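Local coordinates for protein putative NADH dehydrogenase/NAD(P)H nitroreductase (Parabacteroides distasonis, PDB 3M5K) that binds flavin mononucleotide and, as a member of the nitroreductase family, probably acts as an FMN-dependent oxidoreductase, at residues 115-120 and 146-151. Residues are numbered along the deposited sequence; the frame is centred on the assembly and turned at random.
Sequences GAVWTA and VIPVGY. With FMN (flavin mononucleotide), chain C.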
loop_
_atom_site.group_PDB
_atom_site.type_symbol
_atom_site.label_atom_id
_atom_site.label_comp_id
_atom_site.label_asym_id
_atom_site.label_seq_id
_atom_site.Cartn_x
_atom_site.Cartn_y
_atom_site.Cartn_z
ATOM N N GLY A 115 -11.060 -3.497 -13.458
ATOM C CA GLY A 115 -11.288 -2.263 -12.745
ATOM C C GLY A 115 -11.597 -2.621 -11.301
ATOM O O GLY A 115 -12.188 -3.659 -11.029
ATOM N N ALA A 116 -11.157 -1.739 -10.401
ATOM C CA ALA A 116 -11.360 -1.867 -8.971
ATOM C C ALA A 116 -11.289 -0.498 -8.303
ATOM O O ALA A 116 -10.741 0.501 -8.874
ATOM C CB ALA A 116 -10.281 -2.867 -8.358
ATOM N N VAL A 117 -11.842 -0.437 -7.095
ATOM C CA VAL A 117 -11.814 0.765 -6.287
ATOM C C VAL A 117 -11.736 0.382 -4.827
ATOM O O VAL A 117 -12.427 -0.530 -4.364
ATOM C CB VAL A 117 -13.047 1.701 -6.509
ATOM C CG1 VAL A 117 -14.382 0.945 -6.218
ATOM C CG2 VAL A 117 -12.893 3.027 -5.672
ATOM N N TRP A 118 -10.842 1.057 -4.115
ATOM C CA TRP A 118 -10.709 0.914 -2.665
ATOM C C TRP A 118 -11.813 1.755 -2.001
ATOM O O TRP A 118 -11.817 2.978 -2.141
ATOM C CB TRP A 118 -9.328 1.416 -2.277
ATOM C CG TRP A 118 -8.969 1.455 -0.821
ATOM C CD1 TRP A 118 -9.787 1.730 0.262
ATOM C CD2 TRP A 118 -7.646 1.322 -0.302
ATOM N NE1 TRP A 118 -9.043 1.726 1.411
ATOM C CE2 TRP A 118 -7.725 1.479 1.091
ATOM C CE3 TRP A 118 -6.394 1.079 -0.898
ATOM C CZ2 TRP A 118 -6.587 1.394 1.921
ATOM C CZ3 TRP A 118 -5.256 1.004 -0.064
ATOM C CH2 TRP A 118 -5.377 1.169 1.314
ATOM N N THR A 119 -12.750 1.104 -1.318
ATOM C CA THR A 119 -13.773 1.824 -0.538
ATOM C C THR A 119 -13.511 1.582 0.934
ATOM O O THR A 119 -13.353 0.441 1.373
ATOM C CB THR A 119 -15.243 1.506 -0.947
ATOM O OG1 THR A 119 -15.658 0.217 -0.472
ATOM C CG2 THR A 119 -15.392 1.595 -2.512
ATOM N N ALA A 120 -13.472 2.663 1.693
ATOM C CA ALA A 120 -13.043 2.584 3.087
ATOM C C ALA A 120 -14.065 1.894 3.972
ATOM O O ALA A 120 -15.270 2.072 3.784
ATOM C CB ALA A 120 -12.748 3.985 3.644
ATOM N N VAL A 146 -13.693 -2.402 1.351
ATOM C CA VAL A 146 -14.334 -3.266 0.382
ATOM C C VAL A 146 -13.845 -2.855 -0.987
ATOM O O VAL A 146 -13.876 -1.667 -1.351
ATOM C CB VAL A 146 -15.919 -3.203 0.442
ATOM C CG1 VAL A 146 -16.519 -4.232 -0.569
ATOM C CG2 VAL A 146 -16.430 -3.396 1.896
ATOM N N ILE A 147 -13.406 -3.826 -1.763
ATOM C CA ILE A 147 -12.860 -3.553 -3.103
ATOM C C ILE A 147 -13.733 -4.273 -4.147
ATOM O O ILE A 147 -13.536 -5.445 -4.425
ATOM C CB ILE A 147 -11.352 -3.997 -3.259
ATOM C CG1 ILE A 147 -10.484 -3.360 -2.134
ATOM C CG2 ILE A 147 -10.825 -3.656 -4.657
ATOM C CD1 ILE A 147 -9.010 -3.743 -2.155
ATOM N N PRO A 148 -14.709 -3.544 -4.707
ATOM C CA PRO A 148 -15.424 -4.121 -5.839
ATOM C C PRO A 148 -14.456 -4.283 -7.004
ATOM O O PRO A 148 -13.539 -3.467 -7.186
ATOM C CB PRO A 148 -16.512 -3.102 -6.163
ATOM C CG PRO A 148 -16.480 -2.075 -5.074
ATOM C CD PRO A 148 -15.167 -2.192 -4.362
ATOM N N VAL A 149 -14.649 -5.340 -7.764
ATOM C CA VAL A 149 -13.868 -5.563 -8.964
ATOM C C VAL A 149 -14.825 -5.918 -10.098
ATOM O O VAL A 149 -15.964 -6.350 -9.876
ATOM C CB VAL A 149 -12.792 -6.670 -8.805
ATOM C CG1 VAL A 149 -11.671 -6.226 -7.869
ATOM C CG2 VAL A 149 -13.413 -7.965 -8.305
ATOM N N GLY A 150 -14.357 -5.666 -11.308
ATOM C CA GLY A 150 -15.077 -6.030 -12.531
ATOM C C GLY A 150 -14.347 -5.562 -13.781
ATOM O O GLY A 150 -13.351 -4.846 -13.703
ATOM N N TYR A 151 -14.843 -5.987 -14.944
ATOM C CA TYR A 151 -14.361 -5.483 -16.218
ATOM C C TYR A 151 -14.906 -4.075 -16.395
ATOM O O TYR A 151 -16.080 -3.832 -16.161
ATOM C CB TYR A 151 -14.767 -6.420 -17.375
ATOM C CG TYR A 151 -13.962 -7.666 -17.393
ATOM C CD1 TYR A 151 -12.676 -7.662 -17.914
ATOM C CD2 TYR A 151 -14.434 -8.834 -16.832
ATOM C CE1 TYR A 151 -11.884 -8.812 -17.920
ATOM C CE2 TYR A 151 -13.659 -9.994 -16.832
ATOM C CZ TYR A 151 -12.374 -9.968 -17.381
ATOM O OH TYR A 151 -11.589 -11.103 -17.387
HETATM N N1 FMN C . -13.627 5.640 -3.235
HETATM C C2 FMN C . -14.995 5.470 -3.072
HETATM O O2 FMN C . -15.768 5.501 -4.037
HETATM N N3 FMN C . -15.515 5.252 -1.815
HETATM C C4 FMN C . -14.740 5.231 -0.676
HETATM O O4 FMN C . -15.293 5.023 0.393
HETATM C C4A FMN C . -13.353 5.418 -0.812
HETATM N N5 FMN C . -12.515 5.439 0.309
HETATM C C5A FMN C . -11.139 5.419 0.102
HETATM C C6 FMN C . -10.312 5.234 1.206
HETATM C C7 FMN C . -8.922 5.151 1.079
HETATM C C7M FMN C . -8.159 4.923 2.392
HETATM C C8 FMN C . -8.325 5.249 -0.227
HETATM C C8M FMN C . -6.834 5.163 -0.502
HETATM C C9 FMN C . -9.150 5.444 -1.320
HETATM C C9A FMN C . -10.581 5.535 -1.187
HETATM N N10 FMN C . -11.447 5.761 -2.294
HETATM C C10 FMN C . -12.815 5.618 -2.114
HETATM C "C1'" FMN C . -10.954 5.994 -3.699
HETATM C "C2'" FMN C . -10.494 7.453 -3.833
HETATM O "O2'" FMN C . -11.606 8.316 -4.037
HETATM C "C3'" FMN C . -9.495 7.605 -4.995
HETATM O "O3'" FMN C . -8.334 6.817 -4.784
HETATM C "C4'" FMN C . -9.135 9.059 -5.279
HETATM O "O4'" FMN C . -10.280 9.810 -5.715
HETATM C "C5'" FMN C . -8.014 9.129 -6.315
HETATM O "O5'" FMN C . -8.440 8.590 -7.556
HETATM P P FMN C . -7.708 7.353 -8.286
HETATM O O1P FMN C . -6.270 7.781 -8.551
HETATM O O2P FMN C . -7.802 6.081 -7.437
HETATM O O3P FMN C . -8.467 7.109 -9.559
#
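The indole of Trp118 lies nearly parallel to the flavin's dimethylbenzene end, while at the root of this side chain Trp118 CA meets Ile147 CG1 of the partner strand. Methyl C8M of FMN sits over the centre of one ring face, and NE1 of Trp118 comes within 3.4 Å of FMN C7. Ser99 and Ser102 of helix 94-111 and Pro42 of the second subunit also touch the indole. CB leaves the backbone away from strand 141-150, and with CG anti to the backbone N (chi1 176°) the indole is laid against the flavin. A broad, flat tryptophan suits this apolar end, and an alanine here would probably open a gap beneath it and leave the two methyl groups without their flat partner.

In the antiparallel sheet of the nitroreductase fold, strand 115-120 is outermost within its chain and pairs with 141-150. At one end Gly115 N gives a nearly straight bond of 2.7 Å to Gly150 O, and Gly150 N bonds back to Gly115 O; a glycine easily adopts the almost fully extended backbone of Gly150 (phi 177°, psi 172°). Midway the ladder slackens: Pro148 has no N-H to offer Val117 O, which instead receives the CA-H of Ile147 and lies 3.2 Å from Pro148 CD. The return bond, Val117 N to Pro148 O, is weak at 3.5 Å. Val117 CG1 rests on the proline ring, and CG2 turns to FMN N1, 3.6 Å away. Small Ala116 lets its CB fit against Ile147 CG2, next to Leu106.

Full pairing resumes at Thr119, whose N and OG1 grip Val146 O from opposite faces of the carbonyl plane. Thr119 OG1 lies 2.7 Å from Val146 O, and Val146 N answers to Thr119 O. Beyond this clasp, Ala120 N donates to FMN O4 at 3.3 Å.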